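Local structure of putative endo-1,4-beta-xylanase (Bacteroides thetaiotaomicron VPI-5482, 5MSX) at residues T143-K148 against I182-V187; S392-V397 against H403-E408; I203-K208 against L293-D298. The protein probably hydrolyses glycosidic bonds in plant pectin, as a calcium-binding member of glycoside hydrolase family 43 linked with arabinofuranosidase activity. All blocks are in the same frame, centred on the assembly; numbering follows the deposited sequence. Where two conformers were deposited one is given.

Interaction 1. Residues T143-K148 against I182-V187; sequences TLLQSK and ITVDSV. With EDO (1,2-ethanediol), chain Y.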
loop_
_atom_site.group_PDB
_atom_site.type_symbol
_atom_site.label_atom_id
_atom_site.label_comp_id
_atom_site.label_asym_id
_atom_site.label_seq_id
_atom_site.Cartn_x
_atom_site.Cartn_y
_atom_site.Cartn_z
ATOM N N THR C 143 -16.475 -8.243 -6.624
ATOM C CA THR C 143 -17.159 -7.615 -5.498
ATOM C C THR C 143 -16.241 -7.463 -4.269
ATOM O O THR C 143 -15.324 -8.278 -4.048
ATOM C CB THR C 143 -18.389 -8.414 -5.036
ATOM O OG1 THR C 143 -18.003 -9.765 -4.805
ATOM C CG2 THR C 143 -19.534 -8.351 -6.053
ATOM N N LEU C 144 -16.532 -6.440 -3.461
ATOM C CA LEU C 144 -15.815 -6.176 -2.224
ATOM C C LEU C 144 -15.969 -7.318 -1.241
ATOM O O LEU C 144 -14.985 -7.765 -0.645
ATOM C CB LEU C 144 -16.304 -4.868 -1.587
ATOM C CG LEU C 144 -15.575 -4.402 -0.318
ATOM C CD1 LEU C 144 -14.132 -4.033 -0.639
ATOM C CD2 LEU C 144 -16.312 -3.233 0.346
ATOM N N LEU C 145 -17.188 -7.784 -1.023
ATOM C CA LEU C 145 -17.363 -8.951 -0.163
ATOM C C LEU C 145 -17.111 -10.211 -1.003
ATOM O O LEU C 145 -17.262 -10.192 -2.214
ATOM C CB LEU C 145 -18.741 -8.979 0.455
ATOM C CG LEU C 145 -19.111 -7.769 1.320
ATOM C CD1 LEU C 145 -20.547 -7.893 1.805
ATOM C CD2 LEU C 145 -18.152 -7.646 2.493
ATOM N N GLN C 146 -16.698 -11.286 -0.349
ATOM C CA GLN C 146 -16.306 -12.529 -1.027
ATOM C C GLN C 146 -16.923 -13.773 -0.397
ATOM O O GLN C 146 -16.553 -14.876 -0.746
ATOM C CB GLN C 146 -14.762 -12.621 -1.057
ATOM C CG GLN C 146 -14.102 -11.683 -2.068
ATOM C CD GLN C 146 -14.440 -12.057 -3.506
ATOM O OE1 GLN C 146 -14.626 -13.235 -3.814
ATOM N NE2 GLN C 146 -14.538 -11.059 -4.388
ATOM N N SER C 147 -17.893 -13.607 0.498
ATOM C CA SER C 147 -18.673 -14.730 0.980
ATOM C C SER C 147 -19.556 -15.237 -0.168
ATOM O O SER C 147 -19.721 -14.559 -1.171
ATOM C CB SER C 147 -19.495 -14.330 2.208
ATOM O OG SER C 147 -20.138 -13.065 2.036
ATOM N N LYS C 148 -20.075 -16.452 -0.017
ATOM C CA LYS C 148 -20.954 -17.101 -1.002
ATOM C C LYS C 148 -22.052 -16.134 -1.473
ATOM O O LYS C 148 -22.225 -15.920 -2.673
ATOM C CB LYS C 148 -21.560 -18.359 -0.366
ATOM C CG LYS C 148 -22.500 -19.187 -1.235
ATOM C CD LYS C 148 -22.905 -20.477 -0.512
ATOM C CE LYS C 148 -24.182 -21.098 -1.069
ATOM N NZ LYS C 148 -24.094 -21.355 -2.534
ATOM N N ILE C 182 -8.599 -3.592 -0.536
ATOM C CA ILE C 182 -9.585 -4.298 -1.325
ATOM C C ILE C 182 -10.033 -5.639 -0.745
ATOM O O ILE C 182 -10.964 -6.236 -1.248
ATOM C CB ILE C 182 -9.109 -4.434 -2.780
ATOM C CG1 ILE C 182 -7.878 -5.317 -2.905
ATOM C CG2 ILE C 182 -8.773 -3.063 -3.348
ATOM C CD1 ILE C 182 -7.430 -5.451 -4.347
ATOM N N THR C 183 -9.403 -6.090 0.324
ATOM C CA THR C 183 -9.651 -7.399 0.878
ATOM C C THR C 183 -10.262 -7.138 2.231
ATOM O O THR C 183 -9.619 -6.538 3.090
ATOM C CB THR C 183 -8.321 -8.161 1.071
ATOM O OG1 THR C 183 -7.595 -8.207 -0.170
ATOM C CG2 THR C 183 -8.573 -9.564 1.583
ATOM N N VAL C 184 -11.478 -7.619 2.424
ATOM C CA VAL C 184 -12.163 -7.476 3.663
ATOM C C VAL C 184 -11.745 -8.604 4.574
ATOM O O VAL C 184 -11.590 -9.708 4.119
ATOM C CB VAL C 184 -13.683 -7.494 3.468
ATOM C CG1 VAL C 184 -14.373 -7.319 4.813
ATOM C CG2 VAL C 184 -14.086 -6.382 2.505
ATOM N N ASP C 185 -11.581 -8.322 5.862
ATOM C CA ASP C 185 -11.205 -9.355 6.834
ATOM C C ASP C 185 -12.366 -10.312 7.091
ATOM O O ASP C 185 -13.556 -9.915 7.063
ATOM C CB ASP C 185 -10.793 -8.708 8.157
ATOM C CG ASP C 185 -10.158 -9.684 9.126
ATOM O OD1 ASP C 185 -9.114 -10.297 8.793
ATOM O OD2 ASP C 185 -10.695 -9.816 10.238
ATOM N N SER C 186 -12.022 -11.564 7.397
ATOM C CA SER C 186 -13.032 -12.610 7.602
ATOM C C SER C 186 -13.881 -12.359 8.846
ATOM O O SER C 186 -15.003 -12.853 8.931
ATOM C CB SER C 186 -12.392 -14.012 7.654
ATOM O OG SER C 186 -11.750 -14.258 8.897
ATOM N N VAL C 187 -13.368 -11.583 9.807
ATOM C CA VAL C 187 -14.118 -11.287 11.023
ATOM C C VAL C 187 -15.055 -10.091 10.775
ATOM O O VAL C 187 -14.586 -8.974 10.599
ATOM C CB VAL C 187 -13.185 -11.012 12.212
ATOM C CG1 VAL C 187 -13.999 -10.709 13.468
ATOM C CG2 VAL C 187 -12.256 -12.213 12.462
HETATM C C1 EDO Y . -14.541 -11.073 4.198
HETATM O O1 EDO Y . -15.938 -10.887 4.445
HETATM C C2 EDO Y . -14.223 -11.195 2.702
HETATM O O2 EDO Y . -15.380 -10.892 1.907
#
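Val184 lays its CG2 methyl over Leu144, with Val184 CG2 3.8 Å from Leu144 CG and 3.6 Å from Leu144 O. The two side chains cross at about a right angle. Leu144 holds CG anti to its own nitrogen (chi1 -176°), which carries the branch to Val184. Its CD1 reaches further along the other segment and lies 3.9 Å from Ile182 O. Leu145 adds a looser touch, CD2 to Val184 CG2 at 4.3 Å. No hydrogen bond runs directly between the segments. Arg130 bridges them instead, bonding to Thr143 O and to Ile182 O.

The fold is the five-bladed beta-propeller of family 43. Residues 143-148 lie in the loop that leads into strand 156-159, the first strand of a four-stranded blade. Leu144 packs on Pro116 of strand 113-119, in another sheet, and on Val167 of strand 165-169, so Leu144 lies between strands of two sheets, with Val184 against it. Replacing Val184 by an alanine removes both methyls, and would probably open a gap beside Leu144 and Leu145.

Two bonds brace the loop from within. Thr143 OG1 donates to Leu145 O at 2.7 Å, and Gln146 NE2 donates to Thr143 O at 2.9 Å. A 1,2-ethanediol, probably from the crystallisation liquor, sits between the segments. Its O2 accepts from Gln146 N at 2.6 Å, and its carbons rest against Val184 CB. Asp185 faces a second subunit, where its OD1 forms a salt bridge with Lys316 of that subunit.

Interaction 2. Residues S392-V397 against H403-E408; sequences SEIYFV and HAYVIE. With EDO (1,2-ethanediol), chain B.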
loop_
_atom_site.group_PDB
_atom_site.type_symbol
_atom_site.label_atom_id
_atom_site.label_comp_id
_atom_site.label_asym_id
_atom_site.label_seq_id
_atom_site.Cartn_x
_atom_site.Cartn_y
_atom_site.Cartn_z
ATOM N N SER C 392 -22.236 33.382 -20.108
ATOM C CA SER C 392 -23.417 32.709 -19.632
ATOM C C SER C 392 -23.025 31.331 -19.093
ATOM O O SER C 392 -22.162 30.652 -19.651
ATOM C CB SER C 392 -24.441 32.589 -20.771
ATOM O OG SER C 392 -25.050 31.312 -20.847
ATOM N N GLU C 393 -23.671 30.939 -18.002
ATOM C CA GLU C 393 -23.470 29.617 -17.409
ATOM C C GLU C 393 -24.843 29.010 -17.136
ATOM O O GLU C 393 -25.638 29.571 -16.370
ATOM C CB GLU C 393 -22.626 29.741 -16.135
ATOM C CG GLU C 393 -21.332 30.507 -16.379
ATOM C CD GLU C 393 -20.257 30.291 -15.321
ATOM O OE1 GLU C 393 -20.586 29.961 -14.156
ATOM O OE2 GLU C 393 -19.074 30.487 -15.669
ATOM N N ILE C 394 -25.102 27.883 -17.781
ATOM C CA ILE C 394 -26.391 27.230 -17.741
ATOM C C ILE C 394 -26.317 25.880 -17.050
ATOM O O ILE C 394 -25.621 24.962 -17.501
ATOM C CB ILE C 394 -26.968 26.977 -19.150
ATOM C CG1 ILE C 394 -27.039 28.282 -19.948
ATOM C CG2 ILE C 394 -28.359 26.352 -19.042
ATOM C CD1 ILE C 394 -27.283 28.054 -21.428
ATOM N N TYR C 395 -27.120 25.747 -16.004
ATOM C CA TYR C 395 -27.268 24.483 -15.305
ATOM C C TYR C 395 -28.586 23.870 -15.717
ATOM O O TYR C 395 -29.625 24.233 -15.172
ATOM C CB TYR C 395 -27.252 24.748 -13.808
ATOM C CG TYR C 395 -25.934 25.237 -13.270
ATOM C CD1 TYR C 395 -25.622 26.591 -13.226
ATOM C CD2 TYR C 395 -25.002 24.330 -12.770
ATOM C CE1 TYR C 395 -24.394 27.027 -12.719
ATOM C CE2 TYR C 395 -23.789 24.754 -12.246
ATOM C CZ TYR C 395 -23.495 26.088 -12.224
ATOM O OH TYR C 395 -22.291 26.457 -11.709
ATOM N N PHE C 396 -28.560 22.967 -16.686
ATOM C CA PHE C 396 -29.780 22.300 -17.141
ATOM C C PHE C 396 -30.239 21.221 -16.176
ATOM O O PHE C 396 -29.452 20.664 -15.382
ATOM C CB PHE C 396 -29.635 21.659 -18.543
ATOM C CG PHE C 396 -29.380 22.651 -19.668
ATOM C CD1 PHE C 396 -30.445 23.351 -20.266
ATOM C CD2 PHE C 396 -28.077 22.877 -20.160
ATOM C CE1 PHE C 396 -30.213 24.263 -21.307
ATOM C CE2 PHE C 396 -27.847 23.777 -21.210
ATOM C CZ PHE C 396 -28.914 24.472 -21.770
ATOM N N VAL C 397 -31.512 20.883 -16.308
ATOM C CA VAL C 397 -32.123 19.761 -15.602
ATOM C C VAL C 397 -31.714 18.429 -16.268
ATOM O O VAL C 397 -31.641 18.339 -17.502
ATOM C CB VAL C 397 -33.672 19.914 -15.589
ATOM C CG1 VAL C 397 -34.333 18.659 -15.051
ATOM C CG2 VAL C 397 -34.069 21.128 -14.777
ATOM N N HIS C 403 -26.919 17.829 -23.034
ATOM C CA HIS C 403 -27.776 18.771 -23.747
ATOM C C HIS C 403 -27.116 19.319 -25.009
ATOM O O HIS C 403 -25.893 19.494 -25.055
ATOM C CB HIS C 403 -28.153 19.953 -22.857
ATOM C CG HIS C 403 -29.169 19.610 -21.825
ATOM N ND1 HIS C 403 -28.863 18.854 -20.721
ATOM C CD2 HIS C 403 -30.487 19.895 -21.736
ATOM C CE1 HIS C 403 -29.946 18.687 -19.992
ATOM N NE2 HIS C 403 -30.947 19.308 -20.584
ATOM N N ALA C 404 -27.962 19.599 -25.998
ATOM C CA ALA C 404 -27.600 20.331 -27.213
ATOM C C ALA C 404 -28.447 21.590 -27.247
ATOM O O ALA C 404 -29.656 21.534 -27.019
ATOM C CB ALA C 404 -27.871 19.477 -28.449
ATOM N N TYR C 405 -27.826 22.721 -27.526
ATOM C CA TYR C 405 -28.552 23.964 -27.523
ATOM C C TYR C 405 -27.913 24.991 -28.449
ATOM O O TYR C 405 -26.820 24.780 -28.995
ATOM C CB TYR C 405 -28.656 24.527 -26.103
ATOM C CG TYR C 405 -27.335 24.953 -25.536
ATOM C CD1 TYR C 405 -26.409 24.006 -25.095
ATOM C CD2 TYR C 405 -26.999 26.294 -25.449
ATOM C CE1 TYR C 405 -25.173 24.394 -24.590
ATOM C CE2 TYR C 405 -25.771 26.691 -24.946
ATOM C CZ TYR C 405 -24.860 25.733 -24.524
ATOM O OH TYR C 405 -23.648 26.112 -24.029
ATOM N N VAL C 406 -28.642 26.090 -28.609
ATOM C CA VAL C 406 -28.219 27.247 -29.356
ATOM C C VAL C 406 -28.451 28.400 -28.421
ATOM O O VAL C 406 -29.519 28.488 -27.827
ATOM C CB VAL C 406 -29.107 27.458 -30.618
ATOM C CG1 VAL C 406 -28.628 28.651 -31.418
ATOM C CG2 VAL C 406 -29.138 26.202 -31.481
ATOM N N ILE C 407 -27.467 29.273 -28.288
ATOM C CA ILE C 407 -27.660 30.533 -27.591
ATOM C C ILE C 407 -27.602 31.649 -28.615
ATOM O O ILE C 407 -26.774 31.616 -29.541
ATOM C CB ILE C 407 -26.651 30.778 -26.442
ATOM C CG1 ILE C 407 -26.927 32.126 -25.763
ATOM C CG2 ILE C 407 -25.200 30.731 -26.913
ATOM C CD1 ILE C 407 -26.469 32.168 -24.316
ATOM N N GLU C 408 -28.493 32.616 -28.442
ATOM C CA GLU C 408 -28.615 33.759 -29.321
ATOM C C GLU C 408 -28.717 34.995 -28.453
ATOM O O GLU C 408 -29.105 34.908 -27.292
ATOM C CB GLU C 408 -29.876 33.643 -30.167
ATOM C CG GLU C 408 -29.897 32.469 -31.121
ATOM C CD GLU C 408 -31.289 32.089 -31.582
ATOM O OE1 GLU C 408 -32.212 31.981 -30.739
ATOM O OE2 GLU C 408 -31.462 31.867 -32.791
HETATM C C1 EDO B . -26.375 20.531 -17.748
HETATM O O1 EDO B . -26.080 21.898 -17.462
HETATM C C2 EDO B . -26.113 20.029 -19.175
HETATM O O2 EDO B . -26.343 18.646 -19.483
#
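Strands 392-396 and 403-408 run roughly antiparallel, at 138° between their directions. Their axes come no closer than 10.1 Å, and no hydrogen bond joins them. The contact is therefore made by side chains that fill the space between two layers.

Phe396 and His403 form an offset stack, with planes at 12° and ring centroids 4.4 Å apart. Phe396 holds CG anti to the carbonyl carbon (chi1 -64°), which turns its ring toward the imidazole. Phe396 CB also lies over the imidazole face, 3.4 Å from the centroid of the His403 ring, a CH-pi contact. Ile394 CG2 covers the other face of the Phe396 ring, 3.3 Å above its plane, so the phenyl is clamped between Ile394 and His403. Val397 O sits at the imidazole edge, 3.0 Å from His403 CE1.

These strands belong to the F5/8 type C domain, a beta-sandwich, and the contact lies in its buried interior. Phe396, His403 and Tyr405 make an aromatic cluster there. Phe396 CZ comes over one face of Tyr405, 4.1 Å from Tyr405 CG, with the rings oblique to each other. Ile394 CD1 reaches Tyr405 CE2, and the two side chains run alongside each other, pointing opposite ways. Further along, Ile407 CD1 packs on Ser392 OG at 3.8 Å.

The buried polar groups have partners. His403 NE2 bonds to Val450 O, and Tyr405 OH to Asp433. A 1,2-ethanediol, probably from the crystallisation liquor, spans the strands: Phe396 N donates to its O1, and His403 ND1 donates to its O2. Val397 packs on Trp454, one of the residues that bind a calcium ion in this domain.

Interaction 3. Residues I203-K208 against L293-D298; sequences IFFKRK and LKFNED. With EDO (1,2-ethanediol), chain D.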
loop_
_atom_site.group_PDB
_atom_site.type_symbol
_atom_site.label_atom_id
_atom_site.label_comp_id
_atom_site.label_asym_id
_atom_site.label_seq_id
_atom_site.Cartn_x
_atom_site.Cartn_y
_atom_site.Cartn_z
ATOM N N ILE C 203 -22.391 6.417 8.458
ATOM C CA ILE C 203 -21.413 7.479 8.475
ATOM C C ILE C 203 -20.565 7.190 9.674
ATOM O O ILE C 203 -21.110 6.894 10.720
ATOM C CB ILE C 203 -22.093 8.877 8.651
ATOM C CG1 ILE C 203 -22.963 9.193 7.415
ATOM C CG2 ILE C 203 -21.070 9.985 8.987
ATOM C CD1 ILE C 203 -23.878 10.423 7.619
ATOM N N PHE C 204 -19.246 7.251 9.517
ATOM C CA PHE C 204 -18.318 7.028 10.628
ATOM C C PHE C 204 -17.212 8.067 10.590
ATOM O O PHE C 204 -16.633 8.362 9.518
ATOM C CB PHE C 204 -17.705 5.623 10.570
ATOM C CG PHE C 204 -16.889 5.282 11.776
ATOM C CD1 PHE C 204 -15.542 5.627 11.837
ATOM C CD2 PHE C 204 -17.466 4.633 12.866
ATOM C CE1 PHE C 204 -14.781 5.328 12.956
ATOM C CE2 PHE C 204 -16.720 4.343 13.986
ATOM C CZ PHE C 204 -15.360 4.686 14.031
ATOM N N PHE C 205 -16.916 8.620 11.763
ATOM C CA PHE C 205 -15.792 9.533 11.924
ATOM C C PHE C 205 -15.293 9.571 13.373
ATOM O O PHE C 205 -15.989 9.152 14.323
ATOM C CB PHE C 205 -16.121 10.936 11.422
ATOM C CG PHE C 205 -17.181 11.623 12.216
ATOM C CD1 PHE C 205 -18.524 11.426 11.910
ATOM C CD2 PHE C 205 -16.853 12.460 13.284
ATOM C CE1 PHE C 205 -19.515 12.064 12.666
ATOM C CE2 PHE C 205 -17.857 13.060 14.049
ATOM C CZ PHE C 205 -19.173 12.850 13.742
ATOM N N LYS C 206 -14.077 10.095 13.516
ATOM C CA LYS C 206 -13.408 10.210 14.792
ATOM C C LYS C 206 -13.165 11.697 15.073
ATOM O O LYS C 206 -12.618 12.383 14.230
ATOM C CB LYS C 206 -12.068 9.487 14.755
ATOM C CG LYS C 206 -11.351 9.430 16.103
ATOM C CD LYS C 206 -9.981 8.777 15.968
ATOM C CE LYS C 206 -9.435 8.299 17.312
ATOM N NZ LYS C 206 -8.180 7.577 17.007
ATOM N N ARG C 207 -13.534 12.172 16.261
ATOM C CA ARG C 207 -13.248 13.545 16.663
ATOM C C ARG C 207 -12.804 13.606 18.128
ATOM O O ARG C 207 -13.536 13.146 19.013
ATOM C CB ARG C 207 -14.480 14.425 16.461
ATOM C CG ARG C 207 -14.338 15.854 17.007
ATOM C CD ARG C 207 -15.581 16.659 16.724
ATOM N NE ARG C 207 -15.537 18.046 17.205
ATOM C CZ ARG C 207 -15.773 18.423 18.466
ATOM N NH1 ARG C 207 -16.008 17.542 19.446
ATOM N NH2 ARG C 207 -15.758 19.712 18.759
ATOM N N LYS C 208 -11.615 14.176 18.368
ATOM C CA LYS C 208 -11.066 14.344 19.733
ATOM C C LYS C 208 -11.112 13.061 20.544
ATOM O O LYS C 208 -11.619 13.036 21.650
ATOM C CB LYS C 208 -11.810 15.472 20.465
ATOM C CG LYS C 208 -11.612 16.809 19.779
ATOM C CD LYS C 208 -12.363 17.939 20.442
ATOM C CE LYS C 208 -12.080 19.230 19.683
ATOM N NZ LYS C 208 -12.444 20.451 20.456
ATOM N N LEU C 293 -23.061 20.897 11.872
ATOM C CA LEU C 293 -23.125 19.853 12.864
ATOM C C LEU C 293 -22.275 20.332 14.054
ATOM O O LEU C 293 -21.101 20.694 13.900
ATOM C CB LEU C 293 -22.596 18.529 12.302
ATOM C CG LEU C 293 -22.688 17.369 13.319
ATOM C CD1 LEU C 293 -23.899 16.530 13.017
ATOM C CD2 LEU C 293 -21.467 16.511 13.295
ATOM N N LYS C 294 -22.896 20.319 15.232
ATOM C CA LYS C 294 -22.275 20.823 16.460
ATOM C C LYS C 294 -22.304 19.756 17.541
ATOM O O LYS C 294 -23.114 18.807 17.515
ATOM C CB LYS C 294 -22.982 22.085 16.960
ATOM C CG LYS C 294 -22.838 23.259 16.003
ATOM C CD LYS C 294 -23.406 24.535 16.596
ATOM C CE LYS C 294 -23.382 25.660 15.579
ATOM N NZ LYS C 294 -23.415 26.981 16.265
ATOM N N PHE C 295 -21.388 19.930 18.487
ATOM C CA PHE C 295 -21.190 19.001 19.581
ATOM C C PHE C 295 -21.329 19.760 20.902
ATOM O O PHE C 295 -20.967 20.943 21.001
ATOM C CB PHE C 295 -19.791 18.356 19.511
ATOM C CG PHE C 295 -19.520 17.616 18.229
ATOM C CD1 PHE C 295 -19.061 18.290 17.110
ATOM C CD2 PHE C 295 -19.716 16.246 18.145
ATOM C CE1 PHE C 295 -18.833 17.618 15.910
ATOM C CE2 PHE C 295 -19.475 15.557 16.965
ATOM C CZ PHE C 295 -19.044 16.245 15.836
ATOM N N ASN C 296 -21.829 19.061 21.910
ATOM C CA ASN C 296 -21.766 19.526 23.289
ATOM C C ASN C 296 -20.398 19.192 23.843
ATOM O O ASN C 296 -19.620 18.422 23.222
ATOM C CB ASN C 296 -22.819 18.852 24.105
ATOM C CG ASN C 296 -24.207 19.129 23.602
ATOM O OD1 ASN C 296 -24.608 20.289 23.465
ATOM N ND2 ASN C 296 -24.976 18.066 23.359
ATOM N N GLU C 297 -20.063 19.761 25.001
ATOM C CA GLU C 297 -18.709 19.591 25.543
ATOM C C GLU C 297 -18.336 18.139 25.855
ATOM O O GLU C 297 -17.164 17.757 25.700
ATOM C CB GLU C 297 -18.483 20.444 26.802
ATOM C CG GLU C 297 -17.106 20.248 27.492
ATOM C CD GLU C 297 -15.894 20.512 26.584
ATOM O OE1 GLU C 297 -16.052 21.014 25.432
ATOM O OE2 GLU C 297 -14.739 20.225 27.017
ATOM N N ASP C 298 -19.307 17.344 26.321
ATOM C CA ASP C 298 -19.067 15.899 26.549
ATOM C C ASP C 298 -18.856 15.044 25.265
ATOM O O ASP C 298 -18.645 13.832 25.366
ATOM C CB ASP C 298 -20.163 15.277 27.438
ATOM C CG ASP C 298 -21.602 15.294 26.802
ATOM O OD1 ASP C 298 -21.828 15.715 25.639
ATOM O OD2 ASP C 298 -22.544 14.877 27.518
HETATM C C1 EDO D . -26.068 21.279 15.507
HETATM O O1 EDO D . -25.990 19.888 15.117
HETATM C C2 EDO D . -27.157 22.141 14.895
HETATM O O2 EDO D . -27.106 22.154 13.433
HETATM O O HOH W 1 -17.208 18.760 21.724
#
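Stacking carries most of this contact. The guanidinium of Arg207 lies flat on one face of Phe295, with planes at 8° and centres 4.1 Å apart. This is a cation-pi contact, set off-centre, with CZ 31° off the ring normal. The methylene before it joins in as a CH-pi contact, Arg207 CD standing 3.7 Å from the centroid of the Phe295 ring. The extended arginine chain, CG anti to the backbone N (chi1 173°), lays CD over the CE1-CZ side of the ring and NH1 over CG. Lys208 CE rests on the opposite face of the guanidinium.

Apolar packing comes next. Phe205 comes to the edge of the Phe295 ring, Phe205 CE2 to Phe295 CZ at 3.8 Å. Phe205 CZ also touches Leu293 CD2 at 4.3 Å. Tyr212 of the adjoining strand 210-217 stacks on Phe205 and meets Phe295 at a steeper angle. Strand 203-207 is an outermost strand of its four-stranded sheet, a blade of the family 43 propeller. The contact ties it to the end of strand 287-293 and the loop that follows.

Polar links are few. Arg207 NH1 donates to a water at 2.8 Å, and that water donates to Asn296 O at 2.9 Å. Arg207 NH2 forms a salt bridge with Asp270.

With Asp270 and the water fixing its nitrogens, the guanidinium is probably held from turning off the ring. Its positive charge is probably balanced by the Asp270 carboxylate at NH2 and eased by the face of Phe295.

Interactions 1 and 3 belong to the family 43 catalytic region, and interaction 2 to the F5/8 type C domain. The centres of interactions 1 and 3 are 29 Å apart, their nearest atoms about 14 Å. Interaction 2 is centred 45 Å from interaction 1 and 42 Å from interaction 3, on the opposite side of the chain's centre from both. In interaction 1 the side chain of Leu144 is about 10 Å from that of Asp154, predicted to tune the pKa of the proton donor. Leu144 and Phe205 each have side chains about 12 Å from a bound calcium ion. In interaction 2 the side chain of Val397 is about 9 Å from calcium.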